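Local coordinates for protein sucrose 6(F)-phosphate phosphorylase (PDB 6S9V) that is a sugar phosphorylase of the alpha-amylase family, whose catalytic domain is a TIM barrel, at residues A[71-85]-A[192-205]. Sequence-based numbering, arbitrary orientation.
Sequences YSEIEPKFGTWYDIK and FLLEVFKTFSNFGV
Glu195 O accepts from both Thr199 N and Thr199 OG1, each at 3.0 Å, from opposite faces of its plane. This holds Thr199, whose CG2 packs against Tyr71 O and the Trp81 indole. Tyr71 O lies in the indole plane and accepts from Trp81 NE1 at 3.1 Å. The bond helps to hold the indole in place, with Phe203 stacked on one face and Ile74 CD1 over the other. This is an offset stack: the Phe203 ring and the five-membered ring of Trp81 have centroids 4.3 Å apart and planes at 9°. Trp81 CB sits over the centre of the Phe203 ring, a CH-pi contact. At the far end of the indole, Trp81 CH2 meets Phe200 CD1 at 3.5 Å, with the rings oblique. Phe203 also turns its edge to the face of Tyr82, with planes at 83°. Tyr71 has CG anti to its carbonyl carbon (chi1 -62°), which lays the ring across Val196. CG1 of Val196 lies over the ring face, 4.0 Å from its centroid. Phe192 CZ touches the ring edge. Together these rings form an aromatic cluster. Phe203 O is buried without a hydrogen-bond partner; Lys85 CA makes a CH...O contact of 3.4 Å with it. Gly204 closes helix 187-202 in a Schellman motif. The loop at Tyr71 and the start of helix 81-88 thus pack on helix 187-202 and the turn after it, outside the barrel beside strand 92-97.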
loop_
_atom_site.group_PDB
_atom_site.type_symbol
_atom_site.label_atom_id
_atom_site.label_comp_id
_atom_site.label_asym_id
_atom_site.label_seq_id
_atom_site.Cartn_x
_atom_site.Cartn_y
_atom_site.Cartn_z
ATOM N N TYR A 71 12.533 14.780 -5.320
ATOM C CA TYR A 71 11.166 14.792 -5.820
ATOM C C TYR A 71 10.939 15.856 -6.890
ATOM O O TYR A 71 9.823 15.969 -7.411
ATOM C CB TYR A 71 10.171 15.025 -4.682
ATOM C CG TYR A 71 10.149 13.966 -3.606
ATOM C CD1 TYR A 71 11.003 14.039 -2.513
ATOM C CD2 TYR A 71 9.249 12.912 -3.664
ATOM C CE1 TYR A 71 10.962 13.094 -1.512
ATOM C CE2 TYR A 71 9.209 11.947 -2.668
ATOM C CZ TYR A 71 10.072 12.041 -1.600
ATOM O OH TYR A 71 10.016 11.089 -0.607
ATOM N N SER A 72 11.960 16.642 -7.218
ATOM C CA SER A 72 11.791 17.749 -8.153
ATOM C C SER A 72 11.789 17.292 -9.604
ATOM O O SER A 72 11.548 18.110 -10.496
ATOM C CB SER A 72 12.885 18.794 -7.924
ATOM O OG SER A 72 14.169 18.234 -8.143
ATOM N N GLU A 73 12.041 16.013 -9.863
ATOM C CA GLU A 73 11.913 15.471 -11.204
ATOM C C GLU A 73 11.452 14.027 -11.108
ATOM O O GLU A 73 11.650 13.348 -10.093
ATOM C CB GLU A 73 13.222 15.544 -12.005
ATOM C CG GLU A 73 14.324 14.689 -11.443
ATOM C CD GLU A 73 15.484 14.474 -12.407
ATOM O OE1 GLU A 73 15.622 15.230 -13.401
ATOM O OE2 GLU A 73 16.270 13.541 -12.151
ATOM N N ILE A 74 10.839 13.572 -12.184
ATOM C CA ILE A 74 10.549 12.157 -12.366
ATOM C C ILE A 74 11.802 11.480 -12.910
ATOM O O ILE A 74 12.562 12.073 -13.684
ATOM C CB ILE A 74 9.344 11.981 -13.312
ATOM C CG1 ILE A 74 8.083 12.601 -12.687
ATOM C CG2 ILE A 74 9.149 10.510 -13.664
ATOM C CD1 ILE A 74 7.718 12.067 -11.315
ATOM N N GLU A 75 12.036 10.242 -12.487
ATOM C CA GLU A 75 13.135 9.448 -13.024
ATOM C C GLU A 75 13.071 9.456 -14.552
ATOM O O GLU A 75 12.072 9.005 -15.123
ATOM C CB GLU A 75 13.052 8.027 -12.474
ATOM C CG GLU A 75 13.862 6.972 -13.233
ATOM C CD GLU A 75 15.305 7.366 -13.430
ATOM O OE1 GLU A 75 15.909 7.930 -12.495
ATOM O OE2 GLU A 75 15.836 7.104 -14.528
ATOM N N PRO A 76 14.103 9.972 -15.246
ATOM C CA PRO A 76 13.981 10.126 -16.708
ATOM C C PRO A 76 13.777 8.828 -17.469
ATOM O O PRO A 76 13.180 8.857 -18.555
ATOM C CB PRO A 76 15.295 10.827 -17.095
ATOM C CG PRO A 76 15.669 11.595 -15.861
ATOM C CD PRO A 76 15.244 10.734 -14.704
ATOM N N LYS A 77 14.213 7.683 -16.934
ATOM C CA LYS A 77 13.868 6.410 -17.563
ATOM C C LYS A 77 12.360 6.224 -17.657
ATOM O O LYS A 77 11.867 5.534 -18.558
ATOM C CB LYS A 77 14.461 5.243 -16.766
ATOM C CG LYS A 77 15.931 4.944 -17.001
ATOM C CD LYS A 77 16.451 3.935 -15.971
ATOM C CE LYS A 77 15.882 2.537 -16.174
ATOM N NZ LYS A 77 16.415 1.877 -17.394
ATOM N N PHE A 78 11.611 6.825 -16.736
ATOM C CA PHE A 78 10.166 6.648 -16.683
ATOM C C PHE A 78 9.402 7.766 -17.374
ATOM O O PHE A 78 8.324 7.510 -17.921
ATOM C CB PHE A 78 9.706 6.542 -15.225
ATOM C CG PHE A 78 10.404 5.453 -14.446
ATOM C CD1 PHE A 78 10.904 4.335 -15.085
ATOM C CD2 PHE A 78 10.557 5.550 -13.069
ATOM C CE1 PHE A 78 11.550 3.336 -14.373
ATOM C CE2 PHE A 78 11.204 4.550 -12.357
ATOM C CZ PHE A 78 11.698 3.445 -13.015
ATOM N N GLY A 79 9.901 8.991 -17.333
ATOM C CA GLY A 79 9.243 10.093 -18.006
ATOM C C GLY A 79 9.514 11.406 -17.276
ATOM O O GLY A 79 10.603 11.620 -16.742
ATOM N N THR A 80 8.499 12.269 -17.271
ATOM C CA THR A 80 8.622 13.597 -16.701
ATOM C C THR A 80 7.398 13.901 -15.853
ATOM O O THR A 80 6.380 13.207 -15.910
ATOM C CB THR A 80 8.759 14.679 -17.776
ATOM O OG1 THR A 80 7.485 14.874 -18.405
ATOM C CG2 THR A 80 9.791 14.284 -18.817
ATOM N N TRP A 81 7.511 14.965 -15.061
ATOM C CA TRP A 81 6.377 15.419 -14.266
ATOM C C TRP A 81 5.173 15.743 -15.142
ATOM O O TRP A 81 4.030 15.657 -14.681
ATOM C CB TRP A 81 6.787 16.636 -13.446
ATOM C CG TRP A 81 7.184 16.330 -12.037
ATOM C CD1 TRP A 81 8.385 16.589 -11.451
ATOM C CD2 TRP A 81 6.372 15.711 -11.036
ATOM N NE1 TRP A 81 8.370 16.182 -10.140
ATOM C CE2 TRP A 81 7.146 15.629 -9.863
ATOM C CE3 TRP A 81 5.066 15.215 -11.021
ATOM C CZ2 TRP A 81 6.657 15.081 -8.687
ATOM C CZ3 TRP A 81 4.571 14.684 -9.848
ATOM C CH2 TRP A 81 5.373 14.602 -8.699
ATOM N N TYR A 82 5.402 16.139 -16.397
ATOM C CA TYR A 82 4.279 16.436 -17.290
ATOM C C TYR A 82 3.527 15.175 -17.704
ATOM O O TYR A 82 2.329 15.244 -18.008
ATOM C CB TYR A 82 4.780 17.217 -18.495
ATOM C CG TYR A 82 5.297 18.560 -18.060
ATOM C CD1 TYR A 82 4.427 19.619 -17.844
ATOM C CD2 TYR A 82 6.647 18.757 -17.808
ATOM C CE1 TYR A 82 4.890 20.846 -17.422
ATOM C CE2 TYR A 82 7.119 19.980 -17.387
ATOM C CZ TYR A 82 6.237 21.020 -17.193
ATOM O OH TYR A 82 6.704 22.241 -16.773
ATOM N N ASP A 83 4.198 14.021 -17.733
ATOM C CA ASP A 83 3.483 12.760 -17.926
ATOM C C ASP A 83 2.493 12.513 -16.792
ATOM O O ASP A 83 1.390 11.991 -17.017
ATOM C CB ASP A 83 4.477 11.603 -18.030
ATOM C CG ASP A 83 5.363 11.701 -19.262
ATOM O OD1 ASP A 83 4.881 12.185 -20.310
ATOM O OD2 ASP A 83 6.543 11.316 -19.175
ATOM N N ILE A 84 2.883 12.854 -15.559
ATOM C CA ILE A 84 1.985 12.719 -14.412
ATOM C C ILE A 84 0.828 13.704 -14.525
ATOM O O ILE A 84 -0.338 13.369 -14.270
ATOM C CB ILE A 84 2.767 12.937 -13.101
ATOM C CG1 ILE A 84 3.938 11.959 -12.983
ATOM C CG2 ILE A 84 1.844 12.823 -11.886
ATOM C CD1 ILE A 84 3.551 10.569 -12.657
ATOM N N LYS A 85 1.144 14.953 -14.858
ATOM C CA LYS A 85 0.118 15.976 -15.004
ATOM C C LYS A 85 -0.920 15.563 -16.037
ATOM O O LYS A 85 -2.124 15.747 -15.827
ATOM C CB LYS A 85 0.768 17.299 -15.394
ATOM C CG LYS A 85 -0.187 18.484 -15.472
ATOM C CD LYS A 85 0.560 19.725 -15.932
ATOM C CE LYS A 85 -0.306 20.971 -15.883
ATOM N NZ LYS A 85 0.471 22.174 -16.295
ATOM N N PHE A 192 11.331 20.669 3.780
ATOM C CA PHE A 192 11.532 19.730 2.680
ATOM C C PHE A 192 10.237 19.019 2.312
ATOM O O PHE A 192 9.864 18.957 1.135
ATOM C CB PHE A 192 12.616 18.729 3.084
ATOM C CG PHE A 192 12.810 17.596 2.118
ATOM C CD1 PHE A 192 13.463 17.798 0.911
ATOM C CD2 PHE A 192 12.366 16.326 2.429
ATOM C CE1 PHE A 192 13.651 16.751 0.026
ATOM C CE2 PHE A 192 12.558 15.273 1.547
ATOM C CZ PHE A 192 13.203 15.491 0.349
ATOM N N LEU A 193 9.525 18.493 3.310
ATOM C CA LEU A 193 8.278 17.792 3.035
ATOM C C LEU A 193 7.233 18.741 2.459
ATOM O O LEU A 193 6.487 18.370 1.549
ATOM C CB LEU A 193 7.757 17.119 4.306
ATOM C CG LEU A 193 8.664 16.061 4.940
ATOM C CD1 LEU A 193 8.041 15.523 6.215
ATOM C CD2 LEU A 193 8.956 14.922 3.971
ATOM N N LEU A 194 7.164 19.974 2.984
ATOM C CA LEU A 194 6.242 20.965 2.437
ATOM C C LEU A 194 6.526 21.243 0.968
ATOM O O LEU A 194 5.598 21.434 0.172
ATOM C CB LEU A 194 6.333 22.270 3.227
ATOM C CG LEU A 194 5.747 22.326 4.629
ATOM C CD1 LEU A 194 5.687 23.778 5.092
ATOM C CD2 LEU A 194 4.373 21.707 4.656
ATOM N N GLU A 195 7.807 21.306 0.593
ATOM C CA GLU A 195 8.158 21.542 -0.800
ATOM C C GLU A 195 7.703 20.392 -1.689
ATOM O O GLU A 195 7.341 20.615 -2.848
ATOM C CB GLU A 195 9.669 21.747 -0.933
ATOM C CG GLU A 195 10.142 21.977 -2.364
ATOM C CD GLU A 195 9.472 23.167 -3.025
ATOM O OE1 GLU A 195 9.120 24.132 -2.312
ATOM O OE2 GLU A 195 9.273 23.124 -4.260
ATOM N N VAL A 196 7.693 19.165 -1.166
ATOM C CA VAL A 196 7.207 18.041 -1.957
ATOM C C VAL A 196 5.700 18.146 -2.162
ATOM O O VAL A 196 5.203 17.944 -3.274
ATOM C CB VAL A 196 7.597 16.703 -1.304
ATOM C CG1 VAL A 196 7.089 15.536 -2.158
ATOM C CG2 VAL A 196 9.104 16.621 -1.130
ATOM N N PHE A 197 4.948 18.475 -1.101
ATOM C CA PHE A 197 3.512 18.717 -1.253
ATOM C C PHE A 197 3.245 19.765 -2.331
ATOM O O PHE A 197 2.337 19.608 -3.162
ATOM C CB PHE A 197 2.897 19.169 0.077
ATOM C CG PHE A 197 2.709 18.063 1.092
ATOM C CD1 PHE A 197 2.350 16.782 0.708
ATOM C CD2 PHE A 197 2.872 18.324 2.444
ATOM C CE1 PHE A 197 2.175 15.774 1.654
ATOM C CE2 PHE A 197 2.699 17.327 3.392
ATOM C CZ PHE A 197 2.344 16.055 2.998
ATOM N N LYS A 198 4.011 20.855 -2.318
ATOM C CA LYS A 198 3.835 21.903 -3.319
ATOM C C LYS A 198 4.111 21.386 -4.724
ATOM O O LYS A 198 3.360 21.677 -5.664
ATOM C CB LYS A 198 4.760 23.072 -2.984
ATOM C CG LYS A 198 4.643 24.258 -3.901
ATOM C CD LYS A 198 5.316 25.474 -3.285
ATOM C CE LYS A 198 5.070 26.722 -4.114
ATOM N NZ LYS A 198 5.971 26.745 -5.302
ATOM N N THR A 199 5.191 20.623 -4.887
ATOM C CA THR A 199 5.513 20.033 -6.184
ATOM C C THR A 199 4.412 19.085 -6.642
ATOM O O THR A 199 3.927 19.179 -7.778
ATOM C CB THR A 199 6.855 19.312 -6.088
ATOM O OG1 THR A 199 7.877 20.266 -5.763
ATOM C CG2 THR A 199 7.195 18.613 -7.402
ATOM N N PHE A 200 3.999 18.168 -5.761
ATOM C CA PHE A 200 2.927 17.235 -6.089
ATOM C C PHE A 200 1.672 17.984 -6.520
ATOM O O PHE A 200 1.069 17.676 -7.551
ATOM C CB PHE A 200 2.599 16.343 -4.886
ATOM C CG PHE A 200 3.612 15.229 -4.620
ATOM C CD1 PHE A 200 4.806 15.168 -5.307
ATOM C CD2 PHE A 200 3.343 14.243 -3.675
ATOM C CE1 PHE A 200 5.710 14.159 -5.059
ATOM C CE2 PHE A 200 4.254 13.212 -3.429
ATOM C CZ PHE A 200 5.429 13.175 -4.120
ATOM N N SER A 201 1.255 18.963 -5.716
ATOM C CA SER A 201 0.041 19.711 -6.020
ATOM C C SER A 201 0.158 20.430 -7.354
ATOM O O SER A 201 -0.832 20.571 -8.084
ATOM C CB SER A 201 -0.236 20.715 -4.899
ATOM O OG SER A 201 -1.365 21.503 -5.199
ATOM N N ASN A 202 1.354 20.930 -7.669
ATOM C CA ASN A 202 1.562 21.653 -8.914
ATOM C C ASN A 202 1.257 20.785 -10.131
ATOM O O ASN A 202 0.873 21.306 -11.184
ATOM C CB ASN A 202 3.004 22.164 -8.967
ATOM C CG ASN A 202 3.288 22.977 -10.209
ATOM O OD1 ASN A 202 3.879 22.478 -11.170
ATOM N ND2 ASN A 202 2.875 24.237 -10.197
ATOM N N PHE A 203 1.436 19.470 -10.021
ATOM C CA PHE A 203 1.226 18.572 -11.151
ATOM C C PHE A 203 -0.028 17.715 -11.005
ATOM O O PHE A 203 -0.148 16.681 -11.667
ATOM C CB PHE A 203 2.474 17.716 -11.361
ATOM C CG PHE A 203 3.685 18.523 -11.737
ATOM C CD1 PHE A 203 3.792 19.076 -13.002
ATOM C CD2 PHE A 203 4.705 18.742 -10.827
ATOM C CE1 PHE A 203 4.897 19.838 -13.359
ATOM C CE2 PHE A 203 5.817 19.496 -11.175
ATOM C CZ PHE A 203 5.912 20.043 -12.443
ATOM N N GLY A 204 -0.968 18.128 -10.155
ATOM C CA GLY A 204 -2.282 17.521 -10.131
ATOM C C GLY A 204 -2.481 16.366 -9.178
ATOM O O GLY A 204 -3.559 15.766 -9.187
ATOM N N VAL A 205 -1.500 16.078 -8.316
ATOM C CA VAL A 205 -1.593 14.948 -7.395
ATOM C C VAL A 205 -2.555 15.288 -6.268
ATOM O O VAL A 205 -2.446 16.346 -5.637
ATOM C CB VAL A 205 -0.201 14.600 -6.843
ATOM C CG1 VAL A 205 -0.294 13.483 -5.807
ATOM C CG2 VAL A 205 0.721 14.212 -7.970
HETATM O O HOH W 1 2.241 22.626 -14.258
#